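Local coordinates for protein transmembrane oligosaccharyl transferase (Archaeoglobus fulgidus, PDB 3WAJ) that is a membrane protein of the STT3/AglB family, joining a multi-helix transmembrane region of the GT-C clan to a soluble region of helices and β-sheets, at residues Y125-E130 against S172-F177; L213-G218 against S272-S277; E591-A596 against L690-M695; I663-R668 against E727-A732. One frame throughout, in Å; residues are numbered along the deposited sequence.

Overall arrangement
Contacts 1 and 2 lie in the helical N-terminal STT3 region, their centres about 23 Å apart, and are joined through consecutive helices: 163-181 takes part in contact 1, and 199-214 ends in contact 2. Contact 2 is the one beside the bound ions. The side chain of Trp215 lies about 8 Å from the zinc ion held by Asp47, Asp161 and His163, and also meets a sulfate ion. Contacts 3 and 4 belong to the soluble part, with centres about 33 Å apart and segments that alternate along the chain. Contacts 1 and 3 sit on opposite sides of the chain's centre, about 59 Å apart between centres; contacts 2 and 4 likewise, at about 47 Å.

Contact 1: residues Y125-E130 against S172-F177; sequences YLLTRE and SALGTF
The flat groups at this crossing are the peptide units on either side of Gly175, met by two leucines: Leu127 CD1 lies 3.7 Å from Gly175 N, and Leu126 CD2 comes to 4.1 Å from Gly175 C. The Tyr125 ring lies clear of the other segment and carries Arg129 CB over one face, towards the rim. Helices 121-131 and 163-181 pass here as a glycine-centred pair of transmembrane helices, their local axes 8.0 Å apart at 41°. With no side chain at Gly175, its CA approaches Leu127 CA to 3.8 Å. Leu127 CG is anti to the backbone N (chi1 172°), and chi2 (67°) then places CD1, 3.8 Å from Leu174 CB. Leu126, one residue earlier, meets Thr176 CG2 with CD2, the two side chains crossing at about a right angle. Thr176 OG1 turns back into its own helix, 2.6 Å from Ser172 O, and is also bonded to Thr207 OG1 of helix 199-214. Arg129 and Glu130 form a salt bridge along their own helix. No hydrogen bond crosses between the segments, so close apolar fit carries this crossing, while Thr176 OG1 and the Arg129-Glu130 pair are satisfied without bridging it.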
# COMPACT_ATOMS: atom_id res chain seq x y z
N TYR A 125 24.58 10.19 -11.65
CA TYR A 125 25.86 10.65 -12.16
C TYR A 125 25.83 10.67 -13.68
O TYR A 125 26.05 11.71 -14.28
CB TYR A 125 27.02 9.76 -11.69
CG TYR A 125 28.32 10.12 -12.36
CD1 TYR A 125 29.16 11.09 -11.82
CD2 TYR A 125 28.71 9.51 -13.55
CE1 TYR A 125 30.35 11.45 -12.45
CE2 TYR A 125 29.90 9.86 -14.19
CZ TYR A 125 30.71 10.83 -13.63
OH TYR A 125 31.89 11.18 -14.25
N LEU A 126 25.53 9.52 -14.28
CA LEU A 126 25.45 9.39 -15.74
C LEU A 126 24.57 10.47 -16.34
O LEU A 126 24.99 11.14 -17.29
CB LEU A 126 24.95 8.01 -16.16
CG LEU A 126 24.89 7.84 -17.68
CD1 LEU A 126 26.27 8.10 -18.28
CD2 LEU A 126 24.40 6.46 -18.09
N LEU A 127 23.37 10.64 -15.80
CA LEU A 127 22.44 11.65 -16.34
C LEU A 127 22.92 13.10 -16.18
O LEU A 127 22.88 13.86 -17.15
CB LEU A 127 21.04 11.51 -15.74
CG LEU A 127 20.06 12.63 -16.10
CD1 LEU A 127 19.72 12.63 -17.59
CD2 LEU A 127 18.81 12.54 -15.26
N THR A 128 23.35 13.49 -14.98
CA THR A 128 23.77 14.88 -14.79
C THR A 128 25.18 15.15 -15.31
O THR A 128 25.61 16.30 -15.38
CB THR A 128 23.64 15.39 -13.32
OG1 THR A 128 24.94 15.68 -12.81
CG2 THR A 128 22.98 14.38 -12.43
N ARG A 129 25.89 14.09 -15.67
CA ARG A 129 27.15 14.23 -16.40
C ARG A 129 26.84 14.51 -17.87
O ARG A 129 27.45 15.38 -18.49
CB ARG A 129 27.99 12.95 -16.29
CG ARG A 129 29.46 13.09 -16.67
CD ARG A 129 29.71 12.92 -18.17
NE ARG A 129 29.61 11.52 -18.59
CZ ARG A 129 30.59 10.84 -19.18
NH1 ARG A 129 31.76 11.43 -19.42
NH2 ARG A 129 30.41 9.57 -19.52
N GLU A 130 25.89 13.77 -18.42
CA GLU A 130 25.58 13.80 -19.85
C GLU A 130 24.87 15.07 -20.27
O GLU A 130 24.82 15.40 -21.46
CB GLU A 130 24.74 12.58 -20.23
CG GLU A 130 25.41 11.66 -21.22
CD GLU A 130 26.92 11.66 -21.08
OE1 GLU A 130 27.43 11.27 -20.01
OE2 GLU A 130 27.59 12.07 -22.04
N SER A 172 17.98 6.18 -15.55
CA SER A 172 18.87 5.40 -16.41
C SER A 172 18.50 5.59 -17.87
O SER A 172 19.37 5.76 -18.71
CB SER A 172 18.80 3.91 -16.08
OG SER A 172 19.44 3.63 -14.86
N ALA A 173 17.20 5.53 -18.16
CA ALA A 173 16.74 5.64 -19.54
C ALA A 173 17.09 7.02 -20.12
O ALA A 173 17.54 7.11 -21.26
CB ALA A 173 15.25 5.37 -19.65
N LEU A 174 16.90 8.07 -19.33
CA LEU A 174 17.24 9.42 -19.77
C LEU A 174 18.75 9.56 -20.02
O LEU A 174 19.18 9.93 -21.13
CB LEU A 174 16.80 10.44 -18.73
CG LEU A 174 15.32 10.52 -18.39
CD1 LEU A 174 15.11 11.49 -17.23
CD2 LEU A 174 14.48 10.94 -19.59
N GLY A 175 19.55 9.26 -19.00
CA GLY A 175 20.99 9.38 -19.09
C GLY A 175 21.59 8.55 -20.21
O GLY A 175 22.50 8.99 -20.91
N THR A 176 21.09 7.33 -20.38
CA THR A 176 21.58 6.46 -21.44
C THR A 176 21.09 6.91 -22.81
O THR A 176 21.77 6.73 -23.82
CB THR A 176 21.18 4.98 -21.21
OG1 THR A 176 19.75 4.88 -21.11
CG2 THR A 176 21.85 4.42 -19.95
N PHE A 177 19.88 7.46 -22.85
CA PHE A 177 19.39 8.01 -24.10
C PHE A 177 20.21 9.24 -24.52
O PHE A 177 20.57 9.39 -25.69
CB PHE A 177 17.91 8.39 -24.03
CG PHE A 177 17.39 8.99 -25.31
CD1 PHE A 177 17.03 8.17 -26.37
CD2 PHE A 177 17.28 10.37 -25.46
CE1 PHE A 177 16.57 8.71 -27.56
CE2 PHE A 177 16.81 10.93 -26.65
CZ PHE A 177 16.46 10.10 -27.70

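Contact 2: residues L213-G218 against S272-S277; sequences LSWGAG and STIFYS. With SO4 (sulfate ion), chain C.
Tyr276 sets its ring obliquely against the backbone from Leu213 to Gly216, where helix 199-214 runs out into a turn, and its CZ lies 3.8 Å from Gly216 N. The other side is the loop leading into helix 278-303; within it Ser272 OG makes an ST turn by accepting from Ile274 N, and Ser277 is the N-cap of that helix. Tyr276 OH is hydrogen-bonded to Val212 O, which ties the loop to the last turn of helix 199-214, and Leu213 CD2 touches Tyr276 CE1 with the two side chains at about a right angle. At Gly216, which has no CB, Ile274 O comes in over CA, making a CA-H...O contact of 3.5 Å that is nearly straight (166°). A water bridges Gly216 N, at 2.9 Å, and Ile274 O. Next in line, Ala217 CA rests 3.1 Å from Thr273 O, while Ala217 CB lies over one face of the Trp215 indole, towards its rim; Trp215 CG is anti to the backbone N (chi1 -170°), beside the carbonyl carbon that leads on to Ala217. Trp215 NE1 gives a weak bond of 3.0 Å to O4 of a sulfate, probably from the crystallisation liquor, which His81, His162 and Arg426 also bind. Ile274 CD1 approaches the same indole nitrogen obliquely, 3.8 Å from Trp215 NE1.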
# COMPACT_ATOMS: atom_id res chain seq x y z
N LEU A 213 9.21 -3.03 -17.59
CA LEU A 213 9.16 -4.36 -16.97
C LEU A 213 9.15 -4.25 -15.43
O LEU A 213 8.83 -5.22 -14.74
CB LEU A 213 10.28 -5.28 -17.48
CG LEU A 213 10.20 -5.70 -18.95
CD1 LEU A 213 11.22 -6.80 -19.30
CD2 LEU A 213 8.80 -6.15 -19.31
N SER A 214 9.50 -3.08 -14.91
CA SER A 214 9.42 -2.83 -13.46
C SER A 214 8.05 -2.31 -13.09
O SER A 214 7.56 -2.53 -11.99
CB SER A 214 10.47 -1.82 -13.01
OG SER A 214 11.77 -2.27 -13.28
N TRP A 215 7.44 -1.60 -14.04
CA TRP A 215 6.19 -0.92 -13.81
C TRP A 215 5.45 -0.75 -15.15
O TRP A 215 5.96 -0.07 -16.06
CB TRP A 215 6.49 0.45 -13.20
CG TRP A 215 5.30 1.18 -12.68
CD1 TRP A 215 4.36 0.71 -11.81
CD2 TRP A 215 4.93 2.54 -12.98
NE1 TRP A 215 3.43 1.68 -11.55
CE2 TRP A 215 3.76 2.82 -12.26
CE3 TRP A 215 5.49 3.54 -13.79
CZ2 TRP A 215 3.11 4.07 -12.32
CZ3 TRP A 215 4.85 4.79 -13.85
CH2 TRP A 215 3.68 5.04 -13.11
N GLY A 216 4.27 -1.36 -15.27
CA GLY A 216 3.53 -1.39 -16.53
C GLY A 216 3.19 -0.04 -17.15
O GLY A 216 3.12 0.09 -18.37
N ALA A 217 3.00 0.96 -16.29
CA ALA A 217 2.67 2.32 -16.71
C ALA A 217 3.89 3.05 -17.24
O ALA A 217 3.80 4.21 -17.67
CB ALA A 217 2.05 3.09 -15.56
N GLY A 218 5.04 2.37 -17.21
CA GLY A 218 6.32 2.96 -17.57
C GLY A 218 6.48 3.27 -19.04
O GLY A 218 7.46 3.90 -19.44
N SER A 272 -4.46 -2.37 -21.37
CA SER A 272 -4.31 -1.78 -20.05
C SER A 272 -3.10 -0.86 -20.00
O SER A 272 -2.11 -1.07 -20.71
CB SER A 272 -4.15 -2.89 -19.00
OG SER A 272 -4.03 -2.34 -17.71
N THR A 273 -3.16 0.15 -19.15
CA THR A 273 -2.00 0.99 -18.91
C THR A 273 -1.20 0.53 -17.68
O THR A 273 -0.16 1.11 -17.38
CB THR A 273 -2.40 2.46 -18.75
OG1 THR A 273 -3.29 2.59 -17.65
CG2 THR A 273 -3.08 2.97 -20.01
N ILE A 274 -1.69 -0.49 -16.96
CA ILE A 274 -0.99 -0.98 -15.76
C ILE A 274 -0.61 -2.48 -15.80
O ILE A 274 0.53 -2.85 -15.55
CB ILE A 274 -1.73 -0.56 -14.43
CG1 ILE A 274 -0.82 -0.75 -13.21
CG2 ILE A 274 -3.06 -1.29 -14.27
CD1 ILE A 274 0.47 0.09 -13.22
N PHE A 275 -1.57 -3.33 -16.15
CA PHE A 275 -1.30 -4.74 -16.41
C PHE A 275 -0.48 -4.98 -17.69
O PHE A 275 -0.41 -4.11 -18.57
CB PHE A 275 -2.62 -5.50 -16.47
CG PHE A 275 -3.42 -5.44 -15.19
CD1 PHE A 275 -3.07 -6.23 -14.09
CD2 PHE A 275 -4.52 -4.57 -15.07
CE1 PHE A 275 -3.80 -6.18 -12.89
CE2 PHE A 275 -5.25 -4.51 -13.87
CZ PHE A 275 -4.89 -5.32 -12.77
N TYR A 276 0.12 -6.16 -17.79
CA TYR A 276 1.03 -6.45 -18.90
C TYR A 276 0.30 -6.87 -20.19
O TYR A 276 0.02 -8.04 -20.42
CB TYR A 276 2.16 -7.40 -18.46
CG TYR A 276 3.15 -6.61 -17.65
CD1 TYR A 276 4.23 -5.98 -18.26
CD2 TYR A 276 2.95 -6.39 -16.28
CE1 TYR A 276 5.12 -5.21 -17.53
CE2 TYR A 276 3.83 -5.61 -15.54
CZ TYR A 276 4.91 -5.02 -16.17
OH TYR A 276 5.78 -4.25 -15.43
N SER A 277 0.01 -5.86 -21.00
CA SER A 277 -0.92 -5.97 -22.12
C SER A 277 -0.24 -5.55 -23.41
O SER A 277 0.89 -5.04 -23.39
CB SER A 277 -2.17 -5.13 -21.86
OG SER A 277 -1.92 -3.75 -22.00
S SO4 C . 1.55 0.51 -8.04
O1 SO4 C . 1.63 -0.75 -7.29
O2 SO4 C . 0.43 0.42 -8.97
O3 SO4 C . 1.35 1.61 -7.09
O4 SO4 C . 2.78 0.78 -8.80
O HOH W 1 2.54 -2.59 -13.35

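Contact 3: residues E591-A596 against L690-M695; sequences ENESYA and LSHYRM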
# COMPACT_ATOMS: atom_id res chain seq x y z
N GLU A 591 -25.28 -3.79 9.73
CA GLU A 591 -25.98 -3.42 10.95
C GLU A 591 -26.85 -4.51 11.55
O GLU A 591 -27.51 -4.27 12.56
CB GLU A 591 -26.77 -2.14 10.72
CG GLU A 591 -25.87 -0.92 10.61
CD GLU A 591 -26.51 0.19 9.81
OE1 GLU A 591 -27.73 0.12 9.56
OE2 GLU A 591 -25.78 1.14 9.44
N ASN A 592 -26.83 -5.69 10.96
CA ASN A 592 -27.41 -6.89 11.59
C ASN A 592 -26.69 -8.16 11.12
O ASN A 592 -26.02 -8.15 10.08
CB ASN A 592 -28.92 -6.99 11.36
CG ASN A 592 -29.30 -6.89 9.91
OD1 ASN A 592 -29.20 -7.87 9.16
ND2 ASN A 592 -29.72 -5.70 9.48
N GLU A 593 -26.81 -9.23 11.89
CA GLU A 593 -26.09 -10.45 11.54
C GLU A 593 -26.58 -11.08 10.22
O GLU A 593 -25.78 -11.64 9.47
CB GLU A 593 -26.12 -11.47 12.69
CG GLU A 593 -25.11 -12.59 12.53
CD GLU A 593 -25.11 -13.58 13.67
OE1 GLU A 593 -25.99 -13.49 14.56
OE2 GLU A 593 -24.22 -14.46 13.69
N SER A 594 -27.88 -10.99 9.94
CA SER A 594 -28.46 -11.54 8.70
C SER A 594 -27.81 -10.98 7.45
O SER A 594 -27.46 -11.74 6.54
CB SER A 594 -29.96 -11.27 8.64
OG SER A 594 -30.56 -11.59 9.87
N TYR A 595 -27.67 -9.66 7.38
CA TYR A 595 -27.02 -9.02 6.24
C TYR A 595 -25.56 -9.48 6.13
O TYR A 595 -25.10 -9.80 5.04
CB TYR A 595 -27.10 -7.50 6.33
CG TYR A 595 -26.62 -6.80 5.07
CD1 TYR A 595 -27.50 -6.47 4.06
CD2 TYR A 595 -25.27 -6.48 4.90
CE1 TYR A 595 -27.06 -5.83 2.90
CE2 TYR A 595 -24.83 -5.84 3.75
CZ TYR A 595 -25.72 -5.52 2.76
OH TYR A 595 -25.28 -4.89 1.62
N ALA A 596 -24.85 -9.50 7.26
CA ALA A 596 -23.47 -9.99 7.29
C ALA A 596 -23.36 -11.41 6.73
O ALA A 596 -22.44 -11.73 5.96
CB ALA A 596 -22.90 -9.92 8.71
N LEU A 690 -23.87 -12.59 18.69
CA LEU A 690 -23.85 -13.23 17.37
C LEU A 690 -24.07 -14.75 17.42
O LEU A 690 -23.63 -15.43 18.36
CB LEU A 690 -22.51 -12.95 16.67
CG LEU A 690 -22.19 -11.48 16.44
CD1 LEU A 690 -20.72 -11.34 16.02
CD2 LEU A 690 -23.11 -10.93 15.37
N SER A 691 -24.74 -15.28 16.39
CA SER A 691 -25.12 -16.69 16.34
C SER A 691 -24.13 -17.57 15.61
O SER A 691 -23.98 -18.75 15.93
CB SER A 691 -26.49 -16.84 15.68
OG SER A 691 -27.50 -16.38 16.54
N HIS A 692 -23.45 -16.98 14.62
CA HIS A 692 -22.67 -17.73 13.64
C HIS A 692 -21.18 -17.41 13.68
O HIS A 692 -20.45 -17.73 12.74
CB HIS A 692 -23.21 -17.43 12.23
CG HIS A 692 -24.65 -17.79 12.06
ND1 HIS A 692 -25.09 -19.10 11.99
CD2 HIS A 692 -25.76 -17.02 11.97
CE1 HIS A 692 -26.40 -19.11 11.85
NE2 HIS A 692 -26.83 -17.86 11.84
N TYR A 693 -20.73 -16.77 14.75
CA TYR A 693 -19.31 -16.42 14.88
C TYR A 693 -18.84 -16.71 16.29
O TYR A 693 -19.59 -16.48 17.24
CB TYR A 693 -19.09 -14.93 14.55
CG TYR A 693 -19.51 -14.62 13.14
CD1 TYR A 693 -18.58 -14.59 12.13
CD2 TYR A 693 -20.84 -14.41 12.83
CE1 TYR A 693 -18.97 -14.34 10.82
CE2 TYR A 693 -21.24 -14.17 11.51
CZ TYR A 693 -20.30 -14.13 10.52
OH TYR A 693 -20.68 -13.89 9.23
N ARG A 694 -17.62 -17.22 16.43
CA ARG A 694 -17.02 -17.47 17.75
C ARG A 694 -15.59 -16.99 17.68
O ARG A 694 -14.97 -17.05 16.61
CB ARG A 694 -17.07 -18.97 18.12
CG ARG A 694 -16.51 -19.92 17.05
CD ARG A 694 -16.46 -21.34 17.55
NE ARG A 694 -15.91 -22.30 16.58
CZ ARG A 694 -15.87 -23.62 16.77
NH1 ARG A 694 -16.35 -24.14 17.89
NH2 ARG A 694 -15.36 -24.41 15.85
N MET A 695 -15.05 -16.49 18.79
CA MET A 695 -13.64 -16.13 18.80
C MET A 695 -12.83 -17.42 18.92
O MET A 695 -13.24 -18.35 19.62
CB MET A 695 -13.36 -15.18 19.96
CG MET A 695 -11.89 -14.80 20.15
SD MET A 695 -11.78 -13.34 21.19
CE MET A 695 -10.23 -13.68 21.89
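Glu593 has CG anti to its backbone N (chi1 -166°) and CD anti to CA (chi2 179°), an extended chain that carries the carboxylate from the first turn of helix 593-602 to the turn before strand 693-698. There it takes two successive backbone N-H groups, each on a syn lone pair. Ser691 N reaches OE1 of Glu593 at 2.8 Å with an N-H...O angle of 159°, and His692 N reaches OE2 of Glu593, also at 2.8 Å. A weak third bond runs from Ser691 N to Glu593 OE2, so both oxygens are gripped and the carboxylate is fixed in rotation. Tyr693 presents its ring edge, CD2 standing 3.5 Å from Glu593 OE2 in the ring plane, while its hydroxyl is bonded to Glu597 one turn along the helix. Leu690 CD2 packs on the aliphatic part, 3.8 Å from Glu593 CG. The helix start is held by Asn592, an N-cap whose OD1 accepts from Tyr595 N. The contact thus pins a helix start of the AglB core region to the head of an edge strand of the five-stranded mixed sheet. Gripped by backbone N-H groups, the carboxylate is probably stabilised as the anion, and the His692 imidazole, if protonated, might add to this.

Contact 4: residues I663-R668 against E727-A732; sequences IIIPLR and EAVMRA
Ala732 CB is the main bump of this contact, and it fits into a hollow made by Ile663 CD1, Ile664 O and Pro666 CD. Pro666 CD lies 3.4 Å from Ala732 CB, and Ile663 CD1 meets the same methyl at 3.5 Å. The floor between them is the carbonyl oxygen of Ile664, 3.7 Å from Ala732 CB, while the ring atom CG of Pro666 leans over Ala732 CA. One helical turn earlier a second methyl, Ala728 CB, nests against Ile665. It touches CG2 of Ile665 at 3.7 Å, with CG1 and CD1 of that isoleucine only slightly further off, so three carbons of the isoleucine bear on one methyl. The first torsion (chi1 -67°) sets CG1 of Ile665 beside its backbone N and leaves CG2 anti to that N, and from there both branches meet Ala728 CB. This is the flank of helix 717-732 laid against strand 663-664, an edge strand of a three-stranded antiparallel sheet, paired with strand 640-643, and against the turn that follows it. Pro666 is the centre of an inverse gamma turn closed by Leu667 N and Ile665 O at 2.6 Å, which swings the chain away from the helix beyond the proline. Ile664, pointing the other way, packs on Tyr640 and Tyr642, and Leu667 goes to helix 740-755. Val729 sits between Ile663 and Ile665: its CG1 meets Ile663 CD1 at 4.1 Å, the side chains at about a right angle, and CG2 lies 4.3 Å from Ile665 CD1.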
# COMPACT_ATOMS: atom_id res chain seq x y z
N ILE A 663 -11.98 21.55 28.61
CA ILE A 663 -11.01 20.65 28.02
C ILE A 663 -11.76 19.45 27.40
O ILE A 663 -12.53 18.76 28.07
CB ILE A 663 -9.77 20.36 28.95
CG1 ILE A 663 -9.52 18.87 29.11
CG2 ILE A 663 -9.83 21.11 30.27
CD1 ILE A 663 -8.64 18.34 28.02
N ILE A 664 -11.58 19.28 26.10
CA ILE A 664 -12.32 18.28 25.32
C ILE A 664 -11.40 17.13 24.94
O ILE A 664 -10.32 17.35 24.38
CB ILE A 664 -12.88 18.91 24.02
CG1 ILE A 664 -13.80 20.10 24.33
CG2 ILE A 664 -13.61 17.86 23.17
CD1 ILE A 664 -14.09 20.99 23.13
N ILE A 665 -11.82 15.90 25.23
CA ILE A 665 -11.04 14.76 24.79
C ILE A 665 -11.23 14.61 23.28
O ILE A 665 -12.33 14.27 22.82
CB ILE A 665 -11.43 13.46 25.53
CG1 ILE A 665 -11.03 13.56 27.00
CG2 ILE A 665 -10.76 12.24 24.87
CD1 ILE A 665 -11.76 12.57 27.90
N PRO A 666 -10.16 14.85 22.51
CA PRO A 666 -10.21 14.89 21.04
C PRO A 666 -10.32 13.48 20.49
O PRO A 666 -9.43 12.98 19.79
CB PRO A 666 -8.87 15.52 20.65
CG PRO A 666 -7.94 15.03 21.73
CD PRO A 666 -8.77 15.00 23.00
N LEU A 667 -11.42 12.83 20.85
CA LEU A 667 -11.77 11.52 20.34
C LEU A 667 -13.27 11.56 20.11
O LEU A 667 -14.04 11.68 21.06
CB LEU A 667 -11.42 10.41 21.33
CG LEU A 667 -11.92 9.02 20.91
CD1 LEU A 667 -11.11 8.53 19.70
CD2 LEU A 667 -11.87 8.01 22.06
N ARG A 668 -13.69 11.47 18.86
CA ARG A 668 -15.11 11.48 18.54
C ARG A 668 -15.74 10.16 18.97
O ARG A 668 -15.28 9.09 18.57
CB ARG A 668 -15.30 11.72 17.04
CG ARG A 668 -16.71 12.07 16.66
CD ARG A 668 -16.76 13.35 15.85
NE ARG A 668 -18.14 13.65 15.47
CZ ARG A 668 -18.61 13.52 14.24
NH1 ARG A 668 -17.81 13.13 13.26
NH2 ARG A 668 -19.89 13.79 13.99
N GLU A 727 -4.97 9.38 30.67
CA GLU A 727 -4.19 9.42 29.43
C GLU A 727 -4.83 10.36 28.42
O GLU A 727 -4.16 11.14 27.75
CB GLU A 727 -4.07 8.02 28.81
CG GLU A 727 -3.18 7.96 27.56
CD GLU A 727 -3.49 6.78 26.63
OE1 GLU A 727 -4.01 7.04 25.52
OE2 GLU A 727 -3.22 5.61 27.01
N ALA A 728 -6.16 10.30 28.34
CA ALA A 728 -6.87 11.07 27.32
C ALA A 728 -6.72 12.57 27.57
O ALA A 728 -6.34 13.33 26.68
CB ALA A 728 -8.35 10.66 27.26
N VAL A 729 -7.01 12.98 28.80
CA VAL A 729 -6.95 14.39 29.18
C VAL A 729 -5.54 14.88 29.05
O VAL A 729 -5.29 15.97 28.51
CB VAL A 729 -7.44 14.58 30.61
CG1 VAL A 729 -7.24 16.02 31.05
CG2 VAL A 729 -8.90 14.18 30.72
N MET A 730 -4.60 14.08 29.54
CA MET A 730 -3.19 14.40 29.41
C MET A 730 -2.82 14.71 27.95
O MET A 730 -2.23 15.74 27.69
CB MET A 730 -2.32 13.26 29.93
CG MET A 730 -0.83 13.48 29.69
SD MET A 730 0.03 12.04 29.02
CE MET A 730 1.36 12.85 28.14
N ARG A 731 -3.19 13.82 27.02
CA ARG A 731 -2.83 14.01 25.61
C ARG A 731 -3.64 15.13 24.97
O ARG A 731 -3.19 15.78 24.04
CB ARG A 731 -2.97 12.69 24.82
CG ARG A 731 -1.92 11.64 25.20
CD ARG A 731 -2.27 10.25 24.72
NE ARG A 731 -1.81 10.03 23.36
CZ ARG A 731 -0.75 9.30 23.04
NH1 ARG A 731 -0.05 8.69 23.97
NH2 ARG A 731 -0.40 9.17 21.77
N ALA A 732 -4.83 15.37 25.51
CA ALA A 732 -5.75 16.36 24.96
C ALA A 732 -5.23 17.79 24.93
O ALA A 732 -5.74 18.62 24.18
CB ALA A 732 -7.07 16.30 25.69